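Local coordinates for fatty acid synthase 1, isoform A (Drosophila melanogaster, PDB 6FN6), which probably catalyses de novo synthesis of long-chain saturated fatty acids with NADPH, this chain being its modifying region of dehydratase, enoylreductase and ketoreductase domains, at residues A[617-622]-A[637-642]; A[185-190]-A[631-636]; A[573-578]-A[584-589]; A[655-660]-A[666-671]; A[867-872]-A[880-885]. All coordinates share one frame; numbering follows the deposited sequence.

Contact 1 of 5, residues A[617-622]-A[637-642]; sequences MLTSGK and CVLGLE
Leu618 meets Val638 through single methyls, CD2 to CG2 at 3.6 Å, the two side chains crossing at about a right angle. The same Leu618 CD2 lies 4.5 Å from Leu639 CD2, a looser touch. On the next residue of the helix, Thr619 OG1 stands 3.9 Å from Leu639 CD2, so this leucine methyl has a hydroxyl and a methyl of the helix for neighbours. Leu618 carries its CG anti to the backbone N (chi1 -175°), which sends the branch toward 637-642. The helix is 613-620 of the enoylreductase, a member of the medium-chain dehydrogenase/reductase family, and 637-642 is the irregular lead-in to strand 642-646. Asp615, one turn before Thr619, serves both sides: its backbone O takes a hydrogen bond from Thr619 OG1, and its OD1 takes a weak one from Gly640 N. The helix closes at Gly621, whose N bonds to Met617 O at 3.0 Å and whose positive phi (99°) suits glycine. Further out, Leu628 lies against Leu618, Val572 of strand 570-574 against Leu639, and backbone bonds tie Gly640 to Ser661 and Leu641 to Val657.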
# COMPACT_ATOMS: atom_id res chain seq x y z
N MET A 617 11.83 -17.90 -15.31
CA MET A 617 12.15 -17.36 -14.00
C MET A 617 12.76 -18.44 -13.12
O MET A 617 13.73 -18.19 -12.40
CB MET A 617 10.90 -16.78 -13.33
CG MET A 617 10.35 -15.53 -14.01
SD MET A 617 11.53 -14.17 -14.05
CE MET A 617 10.62 -12.97 -15.02
N LEU A 618 12.20 -19.64 -13.18
CA LEU A 618 12.72 -20.76 -12.39
C LEU A 618 14.14 -21.11 -12.84
O LEU A 618 15.03 -21.27 -12.01
CB LEU A 618 11.81 -21.98 -12.52
CG LEU A 618 12.17 -23.19 -11.65
CD1 LEU A 618 12.35 -22.81 -10.19
CD2 LEU A 618 11.12 -24.27 -11.80
N THR A 619 14.33 -21.24 -14.14
CA THR A 619 15.63 -21.62 -14.69
C THR A 619 16.68 -20.57 -14.36
O THR A 619 17.80 -20.91 -13.96
CB THR A 619 15.56 -21.82 -16.22
OG1 THR A 619 14.63 -22.87 -16.53
CG2 THR A 619 16.93 -22.17 -16.79
N SER A 620 16.33 -19.30 -14.52
CA SER A 620 17.27 -18.21 -14.29
C SER A 620 17.59 -18.04 -12.81
O SER A 620 18.68 -17.59 -12.45
CB SER A 620 16.72 -16.90 -14.85
OG SER A 620 15.59 -16.47 -14.11
N GLY A 621 16.65 -18.41 -11.95
CA GLY A 621 16.84 -18.31 -10.51
C GLY A 621 16.20 -17.08 -9.90
O GLY A 621 16.25 -16.89 -8.68
N LYS A 622 15.60 -16.23 -10.73
CA LYS A 622 14.91 -15.05 -10.24
C LYS A 622 13.75 -15.48 -9.35
O LYS A 622 13.38 -14.77 -8.41
CB LYS A 622 14.41 -14.19 -11.41
CG LYS A 622 15.53 -13.48 -12.16
CD LYS A 622 15.02 -12.76 -13.40
CE LYS A 622 14.15 -11.56 -13.06
NZ LYS A 622 14.90 -10.48 -12.35
N CYS A 637 11.71 -32.93 -12.35
CA CYS A 637 10.96 -32.57 -13.55
C CYS A 637 9.85 -31.58 -13.20
O CYS A 637 8.81 -31.97 -12.69
CB CYS A 637 10.37 -33.83 -14.20
SG CYS A 637 9.12 -33.53 -15.47
N VAL A 638 10.10 -30.29 -13.45
CA VAL A 638 9.14 -29.25 -13.07
C VAL A 638 8.77 -28.32 -14.23
O VAL A 638 7.77 -27.60 -14.15
CB VAL A 638 9.69 -28.43 -11.89
CG1 VAL A 638 9.84 -29.31 -10.67
CG2 VAL A 638 11.03 -27.80 -12.25
N LEU A 639 9.57 -28.31 -15.29
CA LEU A 639 9.33 -27.40 -16.41
C LEU A 639 8.13 -27.87 -17.23
O LEU A 639 7.83 -29.06 -17.28
CB LEU A 639 10.58 -27.31 -17.29
CG LEU A 639 11.85 -26.81 -16.59
CD1 LEU A 639 13.06 -26.95 -17.51
CD2 LEU A 639 11.70 -25.37 -16.11
N GLY A 640 7.44 -26.93 -17.86
CA GLY A 640 6.31 -27.27 -18.71
C GLY A 640 4.97 -27.07 -18.04
O GLY A 640 4.58 -27.85 -17.17
N LEU A 641 4.25 -26.02 -18.44
CA LEU A 641 2.98 -25.68 -17.81
C LEU A 641 1.79 -26.11 -18.66
O LEU A 641 0.68 -26.28 -18.15
CB LEU A 641 2.92 -24.17 -17.57
CG LEU A 641 3.69 -23.65 -16.35
CD1 LEU A 641 3.74 -22.14 -16.39
CD2 LEU A 641 3.09 -24.14 -15.04
N GLU A 642 2.01 -26.28 -19.96
CA GLU A 642 0.95 -26.65 -20.88
C GLU A 642 1.52 -27.39 -22.09
O GLU A 642 2.73 -27.40 -22.29
CB GLU A 642 0.19 -25.41 -21.35
CG GLU A 642 1.05 -24.42 -22.11
CD GLU A 642 0.33 -23.12 -22.42
OE1 GLU A 642 -0.89 -23.15 -22.69
OE2 GLU A 642 0.99 -22.06 -22.39

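Contact 2 of 5, residues A[185-190]-A[631-636]; sequences KNLREL and DLAEQD
With CG anti to the backbone N (chi1 -172°) and chi2 at 64°, Leu187 brings both of its methyls to Ala633: CD1 stands 3.9 Å from Ala633 CB and CD2 stands 4.1 Å from the same carbon. The alanine methyl thus faces the fork of the leucine, and this is the apolar heart of a small contact burying 134 Å² in all. Beside it, the side-chain ends of Asn186 (chi1 -165°) and Glu634 both come nearer the other segment, but only oxygens approach, Asn186 OD1 and Glu634 OE2 at 4.4 Å, with no bond between them. No hydrogen bond spans the two segments, so the touch rests on side-chain packing. Each backbone turns locally. Arg188 is the centre of an inverse gamma turn, with a weak bond from Glu189 N to Leu187 O at 3.1 Å; in the other segment, Glu634 N bonds to Asp631 O at 3.2 Å in a short run of helical conformation. Arg188 itself makes a salt bridge to Glu137 and a hydrogen bond to Tyr964, which lies in the ketoreductase part of the sequence. Next to Ala633 in the chain, Leu632 packs on Ala659. The whole is a slight interdomain contact at the surface: residues 185-190 belong to the predicted C-terminal hotdog fold of the dehydratase, between helix 170-183 and strand 191-201, whereas the loop that holds residues 631-636 is part of the enoylreductase.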
# COMPACT_ATOMS: atom_id res chain seq x y z
N LYS A 185 11.60 -25.93 8.99
CA LYS A 185 11.29 -25.86 7.56
C LYS A 185 11.60 -27.19 6.88
O LYS A 185 12.66 -27.77 7.09
CB LYS A 185 12.06 -24.72 6.90
CG LYS A 185 11.51 -23.34 7.23
CD LYS A 185 12.31 -22.24 6.55
CE LYS A 185 11.59 -20.90 6.62
NZ LYS A 185 10.38 -20.87 5.75
N ASN A 186 10.66 -27.66 6.07
CA ASN A 186 10.75 -28.99 5.47
C ASN A 186 11.80 -29.04 4.36
O ASN A 186 12.57 -29.99 4.26
CB ASN A 186 9.39 -29.41 4.93
CG ASN A 186 9.32 -30.90 4.64
OD1 ASN A 186 10.34 -31.56 4.46
ND2 ASN A 186 8.10 -31.44 4.60
N LEU A 187 11.81 -28.01 3.51
CA LEU A 187 12.76 -27.96 2.41
C LEU A 187 14.18 -27.74 2.95
O LEU A 187 14.44 -26.80 3.69
CB LEU A 187 12.39 -26.84 1.43
CG LEU A 187 13.17 -26.76 0.12
CD1 LEU A 187 12.95 -27.99 -0.74
CD2 LEU A 187 12.80 -25.50 -0.65
N ARG A 188 15.09 -28.63 2.56
CA ARG A 188 16.46 -28.60 3.06
C ARG A 188 17.36 -27.74 2.18
O ARG A 188 18.30 -28.24 1.57
CB ARG A 188 17.03 -30.01 3.14
CG ARG A 188 16.14 -31.00 3.89
CD ARG A 188 16.74 -32.39 3.85
NE ARG A 188 17.94 -32.52 4.67
CZ ARG A 188 18.78 -33.55 4.63
NH1 ARG A 188 18.55 -34.55 3.79
NH2 ARG A 188 19.84 -33.57 5.41
N GLU A 189 17.06 -26.45 2.12
CA GLU A 189 17.83 -25.51 1.32
C GLU A 189 18.24 -24.31 2.15
O GLU A 189 17.83 -24.18 3.31
CB GLU A 189 17.03 -25.07 0.10
CG GLU A 189 16.78 -26.17 -0.93
CD GLU A 189 18.05 -26.72 -1.53
OE1 GLU A 189 18.04 -27.87 -2.01
OE2 GLU A 189 19.07 -25.99 -1.54
N LEU A 190 19.03 -23.42 1.57
CA LEU A 190 19.54 -22.26 2.29
C LEU A 190 18.49 -21.15 2.34
O LEU A 190 18.07 -20.63 1.30
CB LEU A 190 20.83 -21.75 1.65
CG LEU A 190 21.53 -20.58 2.35
CD1 LEU A 190 21.96 -20.97 3.76
CD2 LEU A 190 22.72 -20.10 1.54
N ASP A 631 4.59 -29.82 -3.92
CA ASP A 631 5.90 -30.40 -3.60
C ASP A 631 6.86 -30.39 -4.78
O ASP A 631 7.71 -31.28 -4.89
CB ASP A 631 5.72 -31.83 -3.09
CG ASP A 631 5.02 -32.73 -4.09
OD1 ASP A 631 4.95 -32.37 -5.28
OD2 ASP A 631 4.55 -33.81 -3.68
N LEU A 632 6.74 -29.40 -5.66
CA LEU A 632 7.58 -29.35 -6.85
C LEU A 632 9.02 -29.00 -6.50
O LEU A 632 9.95 -29.38 -7.21
CB LEU A 632 7.02 -28.35 -7.86
CG LEU A 632 5.63 -28.68 -8.43
CD1 LEU A 632 5.06 -27.50 -9.20
CD2 LEU A 632 5.68 -29.92 -9.30
N ALA A 633 9.21 -28.27 -5.41
CA ALA A 633 10.55 -27.91 -4.95
C ALA A 633 11.40 -29.17 -4.76
O ALA A 633 12.62 -29.13 -4.92
CB ALA A 633 10.47 -27.11 -3.66
N GLU A 634 10.75 -30.27 -4.39
CA GLU A 634 11.43 -31.56 -4.24
C GLU A 634 11.73 -32.21 -5.59
O GLU A 634 12.75 -32.87 -5.76
CB GLU A 634 10.59 -32.50 -3.38
CG GLU A 634 10.33 -32.02 -1.96
CD GLU A 634 11.44 -32.41 -1.00
OE1 GLU A 634 12.58 -32.65 -1.46
OE2 GLU A 634 11.18 -32.48 0.22
N GLN A 635 10.83 -32.02 -6.55
CA GLN A 635 10.89 -32.74 -7.82
C GLN A 635 12.01 -32.25 -8.74
O GLN A 635 12.48 -31.12 -8.62
CB GLN A 635 9.55 -32.62 -8.55
CG GLN A 635 8.35 -33.11 -7.76
CD GLN A 635 8.24 -34.63 -7.71
OE1 GLN A 635 8.64 -35.32 -8.65
NE2 GLN A 635 7.71 -35.15 -6.61
N ASP A 636 12.42 -33.11 -9.66
CA ASP A 636 13.44 -32.77 -10.66
C ASP A 636 12.78 -32.25 -11.93
O ASP A 636 13.23 -31.28 -12.53
CB ASP A 636 14.31 -33.99 -10.98
CG ASP A 636 15.50 -34.13 -10.04
OD1 ASP A 636 16.02 -33.09 -9.57
OD2 ASP A 636 15.91 -35.27 -9.76

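Contact 3 of 5, residues A[573-578]-A[584-589]; sequences NALVKG and KWIEAA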
# COMPACT_ATOMS: atom_id res chain seq x y z
N ASN A 573 15.62 -30.47 -18.15
CA ASN A 573 16.03 -30.02 -16.83
C ASN A 573 17.16 -29.01 -16.93
O ASN A 573 18.04 -29.13 -17.77
CB ASN A 573 16.47 -31.21 -15.97
CG ASN A 573 16.74 -30.83 -14.53
OD1 ASN A 573 16.23 -29.83 -14.03
ND2 ASN A 573 17.56 -31.63 -13.86
N ALA A 574 17.12 -28.01 -16.05
CA ALA A 574 18.21 -27.05 -15.92
C ALA A 574 19.12 -27.52 -14.79
O ALA A 574 18.78 -27.38 -13.62
CB ALA A 574 17.67 -25.66 -15.65
N LEU A 575 20.28 -28.07 -15.16
CA LEU A 575 21.18 -28.66 -14.17
C LEU A 575 21.76 -27.62 -13.22
O LEU A 575 21.76 -27.81 -12.00
CB LEU A 575 22.30 -29.40 -14.89
CG LEU A 575 21.84 -30.42 -15.94
CD1 LEU A 575 23.03 -31.17 -16.53
CD2 LEU A 575 20.82 -31.40 -15.37
N VAL A 576 22.25 -26.51 -13.77
CA VAL A 576 22.72 -25.39 -12.96
C VAL A 576 21.93 -24.16 -13.38
O VAL A 576 21.93 -23.77 -14.55
CB VAL A 576 24.26 -25.20 -13.08
CG1 VAL A 576 24.66 -24.67 -14.45
CG2 VAL A 576 24.76 -24.27 -11.98
N LYS A 577 21.24 -23.56 -12.42
CA LYS A 577 20.31 -22.47 -12.69
C LYS A 577 20.94 -21.25 -13.38
O LYS A 577 20.35 -20.68 -14.29
CB LYS A 577 19.66 -22.03 -11.38
CG LYS A 577 18.67 -23.05 -10.85
CD LYS A 577 18.10 -22.66 -9.50
CE LYS A 577 17.10 -23.69 -9.01
NZ LYS A 577 16.76 -23.52 -7.57
N GLY A 578 22.14 -20.85 -12.96
CA GLY A 578 22.76 -19.67 -13.52
C GLY A 578 22.95 -19.72 -15.03
O GLY A 578 22.72 -18.73 -15.72
N LYS A 584 19.10 -29.45 -20.67
CA LYS A 584 19.32 -30.68 -21.43
C LYS A 584 18.19 -31.68 -21.17
O LYS A 584 17.53 -31.64 -20.14
CB LYS A 584 20.67 -31.31 -21.06
CG LYS A 584 21.89 -30.48 -21.46
CD LYS A 584 23.18 -31.24 -21.18
CE LYS A 584 24.41 -30.49 -21.69
NZ LYS A 584 24.74 -29.30 -20.87
N TRP A 585 17.97 -32.57 -22.14
CA TRP A 585 16.99 -33.64 -21.97
C TRP A 585 17.55 -34.72 -21.06
O TRP A 585 18.72 -35.10 -21.17
CB TRP A 585 16.61 -34.24 -23.32
CG TRP A 585 15.80 -33.32 -24.18
CD1 TRP A 585 16.27 -32.40 -25.07
CD2 TRP A 585 14.37 -33.23 -24.23
NE1 TRP A 585 15.23 -31.74 -25.67
CE2 TRP A 585 14.05 -32.24 -25.17
CE3 TRP A 585 13.34 -33.90 -23.57
CZ2 TRP A 585 12.73 -31.89 -25.47
CZ3 TRP A 585 12.03 -33.55 -23.87
CH2 TRP A 585 11.74 -32.56 -24.81
N ILE A 586 16.72 -35.21 -20.15
CA ILE A 586 17.12 -36.24 -19.21
C ILE A 586 16.18 -37.42 -19.34
O ILE A 586 14.98 -37.25 -19.49
CB ILE A 586 17.12 -35.71 -17.77
CG1 ILE A 586 17.98 -34.45 -17.65
CG2 ILE A 586 17.60 -36.79 -16.80
CD1 ILE A 586 19.45 -34.64 -18.00
N GLU A 587 16.73 -38.63 -19.28
CA GLU A 587 15.91 -39.83 -19.36
C GLU A 587 14.98 -39.85 -18.15
O GLU A 587 15.40 -39.52 -17.04
CB GLU A 587 16.77 -41.08 -19.40
CG GLU A 587 15.99 -42.37 -19.64
CD GLU A 587 16.88 -43.60 -19.61
OE1 GLU A 587 16.36 -44.71 -19.86
OE2 GLU A 587 18.09 -43.46 -19.34
N ALA A 588 13.73 -40.24 -18.36
CA ALA A 588 12.75 -40.23 -17.29
C ALA A 588 12.51 -41.64 -16.79
O ALA A 588 12.78 -42.62 -17.49
CB ALA A 588 11.45 -39.61 -17.77
N ALA A 589 12.00 -41.75 -15.57
CA ALA A 589 11.66 -43.05 -15.02
C ALA A 589 10.40 -43.55 -15.70
O ALA A 589 9.59 -42.75 -16.16
CB ALA A 589 11.47 -42.97 -13.51
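Two backbone hydrogen bonds join Asn573 and Lys584 as an antiparallel hydrogen-bonded pair: Asn573 N donates to Lys584 O at 3.0 Å, and Lys584 N to Asn573 O at 3.1 Å. Both are fairly straight, with angles at the hydrogen of 158° and 165°. They belong to a beta hairpin of strands 570-574 and 583-587, and Ile586 continues the pairing with a backbone bond to Tyr571. The hairpin leans on helix 613-620, where Thr619 touches Ala574. The other edge of the second strand is engaged as well, since Trp585 and Glu587 make backbone bonds to Ile916, next to strand 913-915. Asn573 and Lys584 send their side chains to the same face of the hairpin, while that of Trp585 points away from the first segment, where its NE1 bonds to the carbonyl O of Asp873. Lys584 NZ makes a weak hydrogen bond to Ala581 O, in the loop between the two strands. Packing around the pair is carried by Ile586. Its CG1, held beside the backbone N and anti to the carbonyl carbon (chi1 -54°), lies 3.9 Å from Asn573 CB, so the asparagine offers its aliphatic carbon to the isoleucine. Farther along the branch, Leu575 approaches from the residues that lead into the turn, and its CD2 comes within 4.4 Å of Ile586 CD1.

Contact 4 of 5, residues A[655-660]-A[666-671]; sequences AMVPAK and CVASKR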
# COMPACT_ATOMS: atom_id res chain seq x y z
N ALA A 655 -3.80 -29.24 -23.29
CA ALA A 655 -3.99 -29.32 -21.85
C ALA A 655 -3.22 -28.27 -21.07
O ALA A 655 -2.35 -27.58 -21.61
CB ALA A 655 -3.59 -30.71 -21.37
N MET A 656 -3.55 -28.17 -19.79
CA MET A 656 -2.87 -27.27 -18.86
C MET A 656 -2.54 -28.05 -17.59
O MET A 656 -3.38 -28.76 -17.05
CB MET A 656 -3.75 -26.06 -18.54
CG MET A 656 -3.11 -25.06 -17.59
SD MET A 656 -4.12 -23.60 -17.31
CE MET A 656 -5.61 -24.33 -16.64
N VAL A 657 -1.30 -27.92 -17.14
CA VAL A 657 -0.82 -28.67 -15.98
C VAL A 657 0.04 -27.79 -15.09
O VAL A 657 0.55 -26.76 -15.53
CB VAL A 657 -0.04 -29.92 -16.42
CG1 VAL A 657 -0.99 -30.98 -16.95
CG2 VAL A 657 0.98 -29.55 -17.48
N PRO A 658 0.22 -28.19 -13.82
CA PRO A 658 1.09 -27.42 -12.91
C PRO A 658 2.56 -27.51 -13.29
O PRO A 658 3.31 -26.56 -13.06
CB PRO A 658 0.83 -28.07 -11.55
CG PRO A 658 0.34 -29.43 -11.85
CD PRO A 658 -0.41 -29.33 -13.14
N ALA A 659 2.96 -28.65 -13.84
CA ALA A 659 4.34 -28.84 -14.26
C ALA A 659 4.45 -30.08 -15.14
O ALA A 659 3.47 -30.78 -15.36
CB ALA A 659 5.25 -28.96 -13.05
N LYS A 660 5.66 -30.31 -15.66
CA LYS A 660 6.04 -31.58 -16.27
C LYS A 660 5.53 -31.77 -17.70
O LYS A 660 5.48 -32.90 -18.18
CB LYS A 660 5.57 -32.75 -15.40
CG LYS A 660 6.06 -32.68 -13.96
CD LYS A 660 5.45 -33.77 -13.09
CE LYS A 660 6.07 -33.78 -11.70
NZ LYS A 660 7.54 -34.05 -11.72
N CYS A 666 3.25 -36.63 -20.75
CA CYS A 666 2.77 -35.91 -19.58
C CYS A 666 1.44 -36.48 -19.11
O CYS A 666 0.60 -36.87 -19.92
CB CYS A 666 2.63 -34.42 -19.89
SG CYS A 666 2.19 -33.41 -18.44
N VAL A 667 1.26 -36.53 -17.79
CA VAL A 667 -0.01 -36.93 -17.20
C VAL A 667 -0.86 -35.69 -16.95
O VAL A 667 -0.51 -34.85 -16.11
CB VAL A 667 0.20 -37.73 -15.91
CG1 VAL A 667 -1.13 -38.13 -15.29
CG2 VAL A 667 1.05 -38.96 -16.18
N ALA A 668 -1.97 -35.57 -17.67
CA ALA A 668 -2.84 -34.40 -17.56
C ALA A 668 -4.17 -34.74 -16.89
O ALA A 668 -4.64 -35.87 -16.96
CB ALA A 668 -3.08 -33.81 -18.94
N SER A 669 -4.76 -33.75 -16.23
CA SER A 669 -6.06 -33.90 -15.59
C SER A 669 -7.20 -33.63 -16.58
O SER A 669 -7.19 -32.61 -17.28
CB SER A 669 -6.18 -32.96 -14.39
OG SER A 669 -7.49 -32.97 -13.86
N LYS A 670 -8.17 -34.53 -16.64
CA LYS A 670 -9.26 -34.42 -17.62
C LYS A 670 -10.03 -33.12 -17.43
O LYS A 670 -10.50 -32.52 -18.40
CB LYS A 670 -10.23 -35.59 -17.51
CG LYS A 670 -9.60 -36.96 -17.68
CD LYS A 670 -10.64 -38.06 -17.53
CE LYS A 670 -10.01 -39.45 -17.50
NZ LYS A 670 -9.46 -39.85 -18.82
N ARG A 671 -10.15 -32.67 -16.18
CA ARG A 671 -10.86 -31.44 -15.90
C ARG A 671 -10.22 -30.28 -16.65
O ARG A 671 -10.91 -29.39 -17.15
CB ARG A 671 -10.88 -31.15 -14.40
CG ARG A 671 -11.60 -32.20 -13.57
CD ARG A 671 -11.71 -31.77 -12.12
NE ARG A 671 -10.40 -31.69 -11.47
CZ ARG A 671 -9.87 -32.66 -10.73
NH1 ARG A 671 -10.51 -33.80 -10.53
NH2 ARG A 671 -8.67 -32.48 -10.18
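Val657 CG1 lies beside the flat peptide group between Val667 and Ala668, off its O and CA side and not over its face: it is 4.0 Å from Val667 O and 3.9 Å from Ala668 CA. In the other flat group here, Ser669 OG sits 3.7 Å above one face of the Arg671 guanidinium, nearer its margin than its middle, while Arg671 NE bonds to Gln847. The two methyls of Val657 diverge from CB and so reach along the opposing strand from Cys666 to Ala668. Besides the peptide, CG1 touches Ala668 CB at 4.0 Å, and CG2, set between the backbone N and the carbonyl carbon, turns toward Cys666 SG at 4.2 Å. Ala655 CB and Ala668 CB meet at 4.0 Å, methyl against methyl. Strands 652-656 and 665-669 belong to the curled mixed sheet of the enoylreductase's substrate-side domain, which resembles the GroES-like part of other medium-chain dehydrogenases. They face each other through side chains, with no clear hydrogen bond between them, and each pairs with another strand: Ala655 has a backbone bond to Phe643, Ala668 to Glu602 and Cys666 to Cys604. Phe643 also packs against Ala655, Cys666 and Ala668, filling in the same apolar layer. At the far end of the contact, a chi1 of -174° swings Cys666 SG away from its own N, and it comes 3.3 Å from Lys660 O. The lysine's CB faces 666-671, but the rest of its chain leads off, and NZ hydrogen-bonds to Cys637 O.

Contact 5 of 5, residues A[867-872]-A[880-885]; sequences PTSVFN and FRFMAS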
# COMPACT_ATOMS: atom_id res chain seq x y z
N PRO A 867 0.53 -16.07 -32.36
CA PRO A 867 1.71 -16.30 -33.20
C PRO A 867 2.71 -17.19 -32.48
O PRO A 867 2.76 -17.18 -31.25
CB PRO A 867 2.27 -14.89 -33.41
CG PRO A 867 1.12 -13.99 -33.23
CD PRO A 867 0.25 -14.64 -32.18
N THR A 868 3.49 -17.96 -33.23
CA THR A 868 4.41 -18.92 -32.64
C THR A 868 5.85 -18.72 -33.12
O THR A 868 6.09 -18.49 -34.30
CB THR A 868 4.00 -20.36 -32.96
OG1 THR A 868 3.86 -20.52 -34.38
CG2 THR A 868 2.68 -20.70 -32.28
N SER A 869 6.78 -18.82 -32.19
CA SER A 869 8.20 -18.89 -32.51
C SER A 869 8.67 -20.28 -32.11
O SER A 869 8.98 -20.53 -30.95
CB SER A 869 8.99 -17.80 -31.77
OG SER A 869 8.42 -16.52 -32.00
N VAL A 870 8.68 -21.18 -33.08
CA VAL A 870 8.88 -22.60 -32.81
C VAL A 870 10.36 -22.98 -32.79
O VAL A 870 11.14 -22.51 -33.61
CB VAL A 870 8.11 -23.47 -33.83
CG1 VAL A 870 8.13 -24.93 -33.41
CG2 VAL A 870 6.68 -22.97 -33.99
N PHE A 871 10.71 -23.85 -31.85
CA PHE A 871 12.06 -24.41 -31.77
C PHE A 871 11.96 -25.93 -31.61
O PHE A 871 11.07 -26.43 -30.94
CB PHE A 871 12.82 -23.80 -30.59
CG PHE A 871 13.02 -22.32 -30.70
CD1 PHE A 871 12.03 -21.44 -30.29
CD2 PHE A 871 14.21 -21.80 -31.19
CE1 PHE A 871 12.21 -20.07 -30.39
CE2 PHE A 871 14.40 -20.43 -31.28
CZ PHE A 871 13.40 -19.57 -30.88
N ASN A 872 12.87 -26.67 -32.24
CA ASN A 872 12.84 -28.13 -32.14
C ASN A 872 13.54 -28.59 -30.86
O ASN A 872 14.06 -27.78 -30.10
CB ASN A 872 13.48 -28.78 -33.37
CG ASN A 872 14.90 -28.31 -33.61
OD1 ASN A 872 15.60 -27.90 -32.69
ND2 ASN A 872 15.34 -28.38 -34.87
N PHE A 880 14.77 -20.67 -24.89
CA PHE A 880 14.72 -19.96 -23.62
C PHE A 880 15.36 -18.58 -23.70
O PHE A 880 14.77 -17.59 -23.28
CB PHE A 880 15.39 -20.78 -22.52
CG PHE A 880 14.47 -21.74 -21.83
CD1 PHE A 880 14.09 -22.92 -22.44
CD2 PHE A 880 13.99 -21.45 -20.56
CE1 PHE A 880 13.24 -23.80 -21.79
CE2 PHE A 880 13.15 -22.33 -19.91
CZ PHE A 880 12.77 -23.50 -20.53
N ARG A 881 16.58 -18.52 -24.24
CA ARG A 881 17.28 -17.25 -24.38
C ARG A 881 16.48 -16.28 -25.22
O ARG A 881 16.51 -15.07 -25.00
CB ARG A 881 18.67 -17.47 -24.99
CG ARG A 881 19.64 -18.14 -24.03
CD ARG A 881 21.06 -18.18 -24.59
NE ARG A 881 21.98 -18.80 -23.64
CZ ARG A 881 22.50 -18.19 -22.58
NH1 ARG A 881 22.17 -16.93 -22.31
NH2 ARG A 881 23.33 -18.84 -21.78
N PHE A 882 15.75 -16.81 -26.20
CA PHE A 882 14.95 -15.98 -27.10
C PHE A 882 13.78 -15.34 -26.37
O PHE A 882 13.45 -14.18 -26.63
CB PHE A 882 14.44 -16.81 -28.27
CG PHE A 882 13.62 -16.03 -29.26
CD1 PHE A 882 14.23 -15.15 -30.14
CD2 PHE A 882 12.25 -16.17 -29.31
CE1 PHE A 882 13.48 -14.43 -31.05
CE2 PHE A 882 11.49 -15.46 -30.21
CZ PHE A 882 12.10 -14.58 -31.08
N MET A 883 13.16 -16.08 -25.46
CA MET A 883 12.02 -15.54 -24.72
C MET A 883 12.50 -14.54 -23.67
O MET A 883 11.84 -13.54 -23.41
CB MET A 883 11.22 -16.65 -24.04
CG MET A 883 9.93 -16.14 -23.40
SD MET A 883 8.80 -17.43 -22.86
CE MET A 883 7.40 -16.43 -22.36
N ALA A 884 13.66 -14.82 -23.08
CA ALA A 884 14.23 -13.93 -22.07
C ALA A 884 14.50 -12.54 -22.64
O ALA A 884 14.33 -11.54 -21.95
CB ALA A 884 15.52 -14.53 -21.51
N SER A 885 14.91 -12.50 -23.91
CA SER A 885 15.26 -11.24 -24.56
C SER A 885 14.07 -10.28 -24.56
O SER A 885 14.20 -9.11 -24.21
CB SER A 885 15.73 -11.49 -25.99
OG SER A 885 14.70 -12.03 -26.78
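A beta-alpha-beta unit of parallel strands 868-872 and 891-895, linked by helix 876-885, is packed here between its first strand and its helix. The strand turns Ser869 and Phe871 toward the helix, and both meet one residue there, Phe882. Phe871 leads with the far end of its ring: CZ is 3.9 Å from Phe882 CG and also 3.9 Å from Phe882 CB, where the ring joins the chain. The two rings are oblique, their planes at 54° and their centroids 5.7 Å apart, and the side chains cross at about a right angle. Phe882 holds its CG anti to the backbone N (chi1 -179°), which extends the ring from the helix to the strand. Replacing Phe882 with an alanine would probably open a gap between strand and helix, leaving the Phe871 ring end and Ser869 without their partner. His888, in the loop to the next strand, also touches Phe882. On the helix's other side Phe880 packs against Asp615 and Thr619 of helix 613-620, so the helix lies between two elements of the enoylreductase. Backbone bonds from Phe871 to Val893 and Lys895 hold its strand against 891-895, and Val892 touches its side chain. Phe882 CE2 lies 3.8 Å from Ser869 CB and 3.7 Å from Ser869 OG.

In the fold
Contact 1 is the hub of the group. Its loop joins contact 4 by Cys637 O and Lys660 NZ at 2.6 Å and by Leu641 O and Val657 N at 2.8 Å, both probable hydrogen bonds. Thr619 CG2 lies 3.7 Å from Ala574 CB of contact 3, and Thr619 OG1 3.7 Å from Phe880 CE2 of contact 5. Contact 2 follows through Val638 CG1 and Leu632 O, 3.5 Å apart, carrying the chain of touches to the dehydratase. Contacts 4 and 5 reach the same sheet, yet their centres are about 22 Å apart. All five lie away from the predicted dehydratase residues His24 and Asp175.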